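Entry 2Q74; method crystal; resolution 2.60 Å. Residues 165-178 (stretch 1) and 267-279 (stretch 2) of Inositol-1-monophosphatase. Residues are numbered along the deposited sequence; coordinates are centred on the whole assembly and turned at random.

Stretch 1, residues 165-178: RCTGVDELSMALLG
Stretch 2 (267-279) AAPGIADELLAAL

Contacts between distant parts of a chain are often organised by a few apolar side chains, with few polar links. Residues 165-178 and 267-279 of this inositol-1-monophosphatase illustrate the principle: together they bury 604 Å², yet a single weak hydrogen bond joins them. Stretch 1 is an irregular loop that tightens into a 3-10 segment at 172-174 and leaves as a strand from Leu-176. Stretch 2 runs through a turn closed by Ile-271 N to Ala-268 O (3.1 Å) into a helix that includes 272-279, with Ile-271 at the N-cap position. The register is set by CA separations of 5.8 Å for Cys-166 and Ala-268 and 4.8 Å for Asp-170 and Gly-270; numbering rises along both chains from the first pair to the second, so the segments run in roughly the same direction there.

Leu-172 is the most heavily covered residue. With phi/psi of -54/-24, it directs its CA-to-CB bond toward stretch 2; its t,p rotamer (chi1 -172°, chi2 63°) places Leu-172 CD1 3.7 Å from Leu-275 CB and Leu-172 CD2 4.4 Å from Ala-278 CB. Thus one leucine spans residues 275 and 278, about one helical turn. Leu-275, also t,p, extends the apolar patch, with Leu-275 CD1 4.4 Å from Leu-177 CD1 in the strand.

Ile-271, the second anchor, also points toward stretch 1. Its phi/psi is -132/-1, and both chi angles lie between wells (-128° and 149°). Ile-271 CD1 enters a crowded pocket, 3.5 Å from Val-169 CB, 3.8 Å from Ala-175 CB and only 3.0 Å from Glu-171 O. Glu-171 O already accepts a hydrogen bond from Met-174 N at 2.7 Å, a bond that helps close the turn, with the methyl against one side of it. Ile-271 CG1 lies 4.0 Å from Leu-172 CB, so the two anchors touch each other.

Glu-274 supplies the polar element. Extended in t,t (chi1 -177°, chi2 173°, chi3 10°), it brings Glu-274 OE1 within 3.2 Å of Leu-172 N; the N-H...acceptor angle is 163° and the bond is weak.

Around Gly-270 the backbones approach closely. Gly-270 CA makes a CA-H...O contact with Val-169 O at 3.5 Å, and an ideal CB on Gly-270 would lie 2.5 Å from Val-169 O, a clash. Asp-170 O and Gly-270 O, both acceptors, sit 3.4 Å apart without bonding. Further back, Ala-268 CB packs 3.4 Å from Thr-167 O and 3.9 Å from Val-169 CG2, while Cys-166, in rotamer p, sets Cys-166 SG 3.8 Å from Pro-269 CD.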

# COMPACT_ATOMS: atom_id res chain seq x y z
N ARG A 165 0.30 -18.91 6.64
CA ARG A 165 1.62 -19.47 6.43
C ARG A 165 2.42 -18.53 5.54
O ARG A 165 1.93 -18.05 4.52
CB ARG A 165 1.51 -20.84 5.76
CG ARG A 165 1.13 -21.98 6.72
CD ARG A 165 2.08 -22.02 7.93
NE ARG A 165 2.44 -23.37 8.32
CZ ARG A 165 3.31 -23.66 9.29
NH1 ARG A 165 3.90 -22.69 9.98
NH2 ARG A 165 3.58 -24.94 9.57
N CYS A 166 3.65 -18.26 5.95
CA CYS A 166 4.50 -17.39 5.16
C CYS A 166 5.01 -18.16 3.96
O CYS A 166 4.80 -19.35 3.85
CB CYS A 166 5.64 -16.85 6.00
SG CYS A 166 6.54 -18.16 6.80
N THR A 167 5.66 -17.46 3.05
CA THR A 167 6.06 -18.03 1.79
C THR A 167 7.25 -18.95 1.98
O THR A 167 7.82 -19.01 3.05
CB THR A 167 6.42 -16.92 0.79
OG1 THR A 167 7.56 -16.22 1.28
CG2 THR A 167 5.29 -15.95 0.61
N GLY A 168 7.64 -19.65 0.92
CA GLY A 168 8.83 -20.52 0.96
C GLY A 168 9.97 -20.05 0.06
O GLY A 168 10.69 -20.87 -0.48
N VAL A 169 10.13 -18.74 -0.10
CA VAL A 169 11.25 -18.17 -0.87
C VAL A 169 12.60 -18.62 -0.33
O VAL A 169 12.77 -18.66 0.88
CB VAL A 169 11.31 -16.60 -0.83
CG1 VAL A 169 11.11 -16.02 -2.21
CG2 VAL A 169 10.39 -16.02 0.24
N ASP A 170 13.54 -18.87 -1.24
CA ASP A 170 14.94 -19.26 -0.90
C ASP A 170 15.94 -18.16 -1.21
O ASP A 170 16.84 -17.90 -0.43
CB ASP A 170 15.37 -20.50 -1.68
CG ASP A 170 14.51 -21.68 -1.38
OD1 ASP A 170 13.91 -21.69 -0.28
OD2 ASP A 170 14.43 -22.58 -2.25
N GLU A 171 15.79 -17.54 -2.38
CA GLU A 171 16.72 -16.53 -2.82
C GLU A 171 16.22 -15.15 -2.42
O GLU A 171 15.14 -14.72 -2.84
CB GLU A 171 16.95 -16.60 -4.33
CG GLU A 171 17.64 -17.88 -4.82
CD GLU A 171 16.74 -18.73 -5.72
OE1 GLU A 171 15.75 -19.32 -5.22
OE2 GLU A 171 17.04 -18.80 -6.93
N LEU A 172 17.02 -14.46 -1.61
CA LEU A 172 16.72 -13.09 -1.21
C LEU A 172 16.48 -12.16 -2.39
O LEU A 172 15.82 -11.18 -2.22
CB LEU A 172 17.85 -12.53 -0.34
CG LEU A 172 17.63 -11.16 0.33
CD1 LEU A 172 16.46 -11.20 1.33
CD2 LEU A 172 18.95 -10.70 1.01
N SER A 173 17.01 -12.48 -3.57
CA SER A 173 16.74 -11.69 -4.80
C SER A 173 15.36 -11.94 -5.34
O SER A 173 14.94 -11.28 -6.29
CB SER A 173 17.74 -12.06 -5.89
OG SER A 173 17.54 -13.40 -6.30
N MET A 174 14.67 -12.90 -4.75
CA MET A 174 13.30 -13.24 -5.12
C MET A 174 12.29 -12.75 -4.07
O MET A 174 11.09 -12.99 -4.20
CB MET A 174 13.21 -14.76 -5.25
CG MET A 174 13.94 -15.30 -6.46
SD MET A 174 12.96 -15.06 -7.96
CE MET A 174 13.42 -13.41 -8.56
N ALA A 175 12.78 -12.08 -3.03
CA ALA A 175 11.96 -11.72 -1.90
C ALA A 175 11.37 -10.31 -2.07
O ALA A 175 12.05 -9.39 -2.52
CB ALA A 175 12.77 -11.81 -0.63
N LEU A 176 10.09 -10.17 -1.71
CA LEU A 176 9.44 -8.86 -1.66
C LEU A 176 9.52 -8.34 -0.23
O LEU A 176 8.96 -8.93 0.71
CB LEU A 176 7.99 -8.98 -2.12
CG LEU A 176 7.14 -7.75 -2.22
CD1 LEU A 176 7.71 -6.81 -3.25
CD2 LEU A 176 5.75 -8.21 -2.60
N LEU A 177 10.21 -7.21 -0.07
CA LEU A 177 10.52 -6.69 1.24
C LEU A 177 9.70 -5.44 1.53
O LEU A 177 9.67 -4.50 0.74
CB LEU A 177 12.00 -6.34 1.30
CG LEU A 177 12.51 -5.74 2.60
CD1 LEU A 177 12.59 -6.79 3.71
CD2 LEU A 177 13.85 -5.12 2.33
N GLY A 178 9.08 -5.41 2.71
CA GLY A 178 8.42 -4.22 3.20
C GLY A 178 9.30 -3.47 4.18
O GLY A 178 10.06 -4.05 4.96
N ALA A 267 10.88 -12.43 8.48
CA ALA A 267 11.14 -12.96 7.15
C ALA A 267 10.73 -14.42 7.04
O ALA A 267 10.77 -15.16 8.02
CB ALA A 267 12.63 -12.83 6.84
N ALA A 268 10.36 -14.83 5.83
CA ALA A 268 10.19 -16.24 5.56
C ALA A 268 11.51 -16.94 5.92
O ALA A 268 12.59 -16.41 5.68
CB ALA A 268 9.82 -16.46 4.12
N PRO A 269 11.42 -18.15 6.50
CA PRO A 269 12.58 -18.83 7.09
C PRO A 269 13.70 -19.15 6.11
O PRO A 269 14.89 -19.10 6.47
CB PRO A 269 11.97 -20.13 7.63
CG PRO A 269 10.74 -20.32 6.82
CD PRO A 269 10.20 -18.96 6.63
N GLY A 270 13.31 -19.45 4.87
CA GLY A 270 14.27 -19.81 3.84
C GLY A 270 15.18 -18.66 3.45
O GLY A 270 16.17 -18.88 2.74
N ILE A 271 14.87 -17.46 3.94
CA ILE A 271 15.54 -16.25 3.49
C ILE A 271 16.02 -15.34 4.63
O ILE A 271 16.66 -14.33 4.40
CB ILE A 271 14.60 -15.52 2.51
CG1 ILE A 271 15.34 -15.21 1.22
CG2 ILE A 271 13.88 -14.29 3.15
CD1 ILE A 271 14.41 -15.20 0.02
N ALA A 272 15.75 -15.75 5.86
CA ALA A 272 16.05 -14.94 7.03
C ALA A 272 17.54 -14.69 7.23
O ALA A 272 17.94 -13.54 7.37
CB ALA A 272 15.48 -15.59 8.27
N ASP A 273 18.36 -15.75 7.22
CA ASP A 273 19.80 -15.62 7.38
C ASP A 273 20.37 -14.71 6.32
O ASP A 273 21.07 -13.75 6.63
CB ASP A 273 20.50 -16.98 7.29
CG ASP A 273 20.07 -17.92 8.38
OD1 ASP A 273 19.62 -17.44 9.44
OD2 ASP A 273 20.18 -19.16 8.18
N GLU A 274 20.08 -15.02 5.06
CA GLU A 274 20.60 -14.23 3.96
C GLU A 274 20.24 -12.74 4.11
O GLU A 274 21.04 -11.88 3.74
CB GLU A 274 20.12 -14.80 2.63
CG GLU A 274 20.69 -14.05 1.41
CD GLU A 274 20.34 -14.72 0.08
OE1 GLU A 274 19.50 -15.65 0.09
OE2 GLU A 274 20.89 -14.29 -0.98
N LEU A 275 19.06 -12.44 4.65
CA LEU A 275 18.63 -11.05 4.82
C LEU A 275 19.32 -10.38 6.02
O LEU A 275 19.72 -9.20 5.93
CB LEU A 275 17.11 -10.98 5.01
CG LEU A 275 16.48 -9.65 5.47
CD1 LEU A 275 16.53 -8.56 4.41
CD2 LEU A 275 15.06 -9.93 5.90
N LEU A 276 19.43 -11.11 7.12
CA LEU A 276 20.13 -10.61 8.32
C LEU A 276 21.60 -10.26 8.02
O LEU A 276 22.10 -9.23 8.49
CB LEU A 276 20.07 -11.62 9.46
CG LEU A 276 18.72 -11.67 10.20
CD1 LEU A 276 18.59 -12.89 11.10
CD2 LEU A 276 18.54 -10.40 11.02
N ALA A 277 22.26 -11.10 7.23
CA ALA A 277 23.63 -10.87 6.81
C ALA A 277 23.75 -9.54 6.04
O ALA A 277 24.54 -8.67 6.42
CB ALA A 277 24.13 -12.02 5.95
N ALA A 278 22.96 -9.39 4.98
CA ALA A 278 22.97 -8.16 4.19
C ALA A 278 22.71 -6.92 5.05
O ALA A 278 23.30 -5.87 4.84
CB ALA A 278 21.95 -8.25 3.06
N LEU A 279 21.82 -7.04 6.04
CA LEU A 279 21.49 -5.92 6.92
C LEU A 279 22.68 -5.57 7.82
O LEU A 279 23.09 -4.41 7.90
CB LEU A 279 20.24 -6.21 7.77
CG LEU A 279 18.86 -6.08 7.11
CD1 LEU A 279 17.75 -6.35 8.10
CD2 LEU A 279 18.67 -4.72 6.49